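Local coordinates for putative DD-carboxypeptidase TP_0574 (Treponema pallidum, PDB 1O75), which binds penicillin and has zinc-stimulated carboxypeptidase activity on synthetic depsipeptides, possibly reducing the cross-linking of peptidoglycan as a D,D-carboxypeptidase, at residues P159-A170 with T186-E195. The protein carries 2 engineered substitutions. Sequence-based numbering, arbitrary orientation.
Sequences PVAVPHELKGIA and TNGLKTMLTE
Met192 fills the angle between the end of strand 159-163 and the helix that follows it. Its chain is fully extended, with CG anti to the backbone N (chi1 -168°), and that carries the thioether past Leu166 toward the helix. Met192 CG lies 3.7 Å from Leu166 CD1. Further out, Met192 SD is 3.8 Å from Ala170 CB and Met192 CE 4.0 Å from Ile169 CG2. Val162 runs beside it, pointing the same way, while the ring of Pro163 crosses its base at about a right angle. This is the tightly packed part, with Met192, Val162 and Ala170 buried and Leu166, Ile169 and Pro163 at its partly exposed edge.

N-terminal to Met192 the two strands pair in parallel through three backbone hydrogen bonds: Lys190 N to Pro159 O, Ala161 N to Lys190 O, and Met192 N to Ala161 O, the last being the straightest at 170°. Around the Ala161–Thr191 pair, Leu189 reaches forward along the neighbouring strand, with CD1 3.6 Å from Val160 C and CD2 against Ala161 CB. Beyond Met192 the strands diverge and packing thins toward solvent. There the exposed Glu195 meets Ile169 through its aliphatic base, and Leu166 CD2 lies 4.0 Å from Glu195 N.

Strand 190-194 is thus joined in parallel to the end of the long strand 143-163, with helix 167-173 inside the connection. Strand 8-16 pairs antiparallel with the long strand, and strand 197-198 pairs antiparallel with 190-194 and lays Phe198 against Val160 and Met192. The Lys190 chain leads away from the pairing; NZ hydrogen-bonds to Ser199 O and reaches helix 17-25, with a salt bridge to Glu24 and a hydrogen bond to Tyr20 O.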
# COMPACT_ATOMS: atom_id res chain seq x y z
N PRO B 159 14.80 16.50 -23.46
CA PRO B 159 15.74 16.32 -24.57
C PRO B 159 15.45 17.31 -25.70
O PRO B 159 14.33 17.39 -26.22
CB PRO B 159 15.52 14.87 -24.99
CG PRO B 159 14.06 14.65 -24.67
CD PRO B 159 13.88 15.35 -23.35
N VAL B 160 16.47 18.10 -26.06
CA VAL B 160 16.29 19.09 -27.11
C VAL B 160 17.36 19.10 -28.20
O VAL B 160 18.46 18.56 -28.03
CB VAL B 160 16.19 20.53 -26.52
CG1 VAL B 160 14.92 20.68 -25.69
CG2 VAL B 160 17.43 20.84 -25.67
N ALA B 161 16.99 19.71 -29.33
CA ALA B 161 17.88 19.91 -30.48
C ALA B 161 17.93 21.42 -30.55
O ALA B 161 16.89 22.08 -30.65
CB ALA B 161 17.26 19.34 -31.75
N VAL B 162 19.14 21.98 -30.47
CA VAL B 162 19.33 23.42 -30.47
C VAL B 162 20.14 23.88 -31.68
O VAL B 162 21.28 23.45 -31.86
CB VAL B 162 20.06 23.89 -29.18
CG1 VAL B 162 20.27 25.40 -29.19
CG2 VAL B 162 19.26 23.48 -27.95
N PRO B 163 19.56 24.76 -32.51
CA PRO B 163 20.28 25.26 -33.69
C PRO B 163 21.47 26.09 -33.21
O PRO B 163 21.38 26.79 -32.20
CB PRO B 163 19.24 26.12 -34.41
CG PRO B 163 17.92 25.57 -33.91
CD PRO B 163 18.21 25.33 -32.45
N HIS B 164 22.57 26.01 -33.95
CA HIS B 164 23.78 26.76 -33.61
C HIS B 164 23.52 28.21 -33.18
O HIS B 164 24.02 28.65 -32.15
CB HIS B 164 24.74 26.74 -34.80
CG HIS B 164 26.04 27.42 -34.51
ND1 HIS B 164 27.00 26.86 -33.70
CD2 HIS B 164 26.51 28.63 -34.87
CE1 HIS B 164 28.01 27.70 -33.57
NE2 HIS B 164 27.74 28.79 -34.28
N GLU B 165 22.75 28.94 -33.97
CA GLU B 165 22.47 30.34 -33.64
C GLU B 165 21.76 30.55 -32.31
O GLU B 165 21.79 31.65 -31.75
CB GLU B 165 21.62 30.99 -34.75
CG GLU B 165 20.33 30.25 -35.06
CD GLU B 165 20.51 29.21 -36.16
OE1 GLU B 165 21.44 28.37 -36.05
OE2 GLU B 165 19.72 29.22 -37.13
N LEU B 166 21.12 29.50 -31.79
CA LEU B 166 20.40 29.62 -30.53
C LEU B 166 21.16 29.08 -29.32
O LEU B 166 20.80 29.33 -28.18
CB LEU B 166 19.05 28.91 -30.64
CG LEU B 166 18.08 29.55 -31.63
CD1 LEU B 166 16.79 28.75 -31.71
CD2 LEU B 166 17.80 30.98 -31.19
N LYS B 167 22.22 28.33 -29.60
CA LYS B 167 23.04 27.70 -28.58
C LYS B 167 23.31 28.56 -27.35
O LYS B 167 23.26 28.07 -26.23
CB LYS B 167 24.36 27.26 -29.21
CG LYS B 167 25.18 26.32 -28.36
CD LYS B 167 26.09 25.47 -29.23
CE LYS B 167 26.82 24.44 -28.40
NZ LYS B 167 27.58 23.49 -29.27
N GLY B 168 23.58 29.84 -27.57
CA GLY B 168 23.90 30.73 -26.46
C GLY B 168 22.75 31.07 -25.55
O GLY B 168 22.88 31.02 -24.33
N ILE B 169 21.61 31.43 -26.13
CA ILE B 169 20.47 31.78 -25.31
C ILE B 169 19.93 30.53 -24.62
O ILE B 169 19.41 30.60 -23.50
CB ILE B 169 19.37 32.45 -26.16
CG1 ILE B 169 18.20 32.84 -25.27
CG2 ILE B 169 18.94 31.52 -27.26
CD1 ILE B 169 17.22 33.77 -25.94
N ALA B 170 20.09 29.39 -25.28
CA ALA B 170 19.64 28.11 -24.75
C ALA B 170 20.34 27.81 -23.42
O ALA B 170 19.70 27.47 -22.42
CB ALA B 170 19.95 27.01 -25.76
N THR B 186 16.39 10.56 -30.59
CA THR B 186 15.91 10.43 -29.22
C THR B 186 14.40 10.57 -29.08
O THR B 186 13.81 11.52 -29.61
CB THR B 186 16.58 11.48 -28.32
OG1 THR B 186 17.99 11.22 -28.30
CG2 THR B 186 16.02 11.41 -26.88
N ASN B 187 13.77 9.64 -28.37
CA ASN B 187 12.33 9.70 -28.20
C ASN B 187 11.94 10.89 -27.35
O ASN B 187 12.39 11.02 -26.20
CB ASN B 187 11.82 8.41 -27.53
CG ASN B 187 10.31 8.39 -27.41
OD1 ASN B 187 9.59 8.70 -28.37
ND2 ASN B 187 9.82 8.00 -26.24
N GLY B 188 11.10 11.77 -27.89
CA GLY B 188 10.66 12.93 -27.12
C GLY B 188 11.43 14.20 -27.40
O GLY B 188 11.19 15.22 -26.76
N LEU B 189 12.32 14.14 -28.37
CA LEU B 189 13.15 15.29 -28.74
C LEU B 189 12.30 16.47 -29.16
O LEU B 189 11.42 16.33 -30.00
CB LEU B 189 14.07 14.91 -29.91
CG LEU B 189 15.16 15.91 -30.30
CD1 LEU B 189 16.32 15.85 -29.30
CD2 LEU B 189 15.66 15.58 -31.72
N LYS B 190 12.57 17.64 -28.57
CA LYS B 190 11.85 18.86 -28.91
C LYS B 190 12.88 19.82 -29.50
O LYS B 190 13.98 19.96 -28.97
CB LYS B 190 11.20 19.51 -27.69
CG LYS B 190 10.06 18.70 -27.06
CD LYS B 190 9.70 19.32 -25.72
CE LYS B 190 8.23 19.52 -25.54
NZ LYS B 190 7.68 20.55 -26.41
N THR B 191 12.52 20.49 -30.60
CA THR B 191 13.45 21.40 -31.26
C THR B 191 13.25 22.86 -30.89
O THR B 191 12.14 23.39 -30.94
CB THR B 191 13.35 21.19 -32.79
OG1 THR B 191 13.69 19.82 -33.08
CG2 THR B 191 14.30 22.14 -33.56
N MET B 192 14.33 23.53 -30.49
CA MET B 192 14.21 24.93 -30.13
C MET B 192 13.91 25.66 -31.43
O MET B 192 14.67 25.53 -32.39
CB MET B 192 15.51 25.44 -29.50
CG MET B 192 15.38 26.79 -28.85
SD MET B 192 16.82 27.22 -27.85
CE MET B 192 16.21 28.62 -27.00
N LEU B 193 12.80 26.40 -31.46
CA LEU B 193 12.36 27.12 -32.66
C LEU B 193 12.79 28.58 -32.68
O LEU B 193 13.11 29.13 -33.73
CB LEU B 193 10.84 27.05 -32.79
CG LEU B 193 10.26 25.64 -32.91
CD1 LEU B 193 8.75 25.66 -32.72
CD2 LEU B 193 10.64 25.06 -34.26
N THR B 194 12.76 29.21 -31.52
CA THR B 194 13.16 30.60 -31.41
C THR B 194 13.87 30.77 -30.08
O THR B 194 14.05 29.80 -29.34
CB THR B 194 11.96 31.56 -31.44
OG1 THR B 194 11.17 31.37 -30.27
CG2 THR B 194 11.09 31.31 -32.68
N GLU B 195 14.25 32.00 -29.77
CA GLU B 195 14.95 32.29 -28.53
C GLU B 195 14.12 31.90 -27.31
O GLU B 195 14.65 31.77 -26.21
CB GLU B 195 15.27 33.78 -28.48
CG GLU B 195 14.04 34.64 -28.34
CD GLU B 195 14.37 36.12 -28.45
OE1 GLU B 195 15.38 36.54 -27.84
OE2 GLU B 195 13.63 36.85 -29.14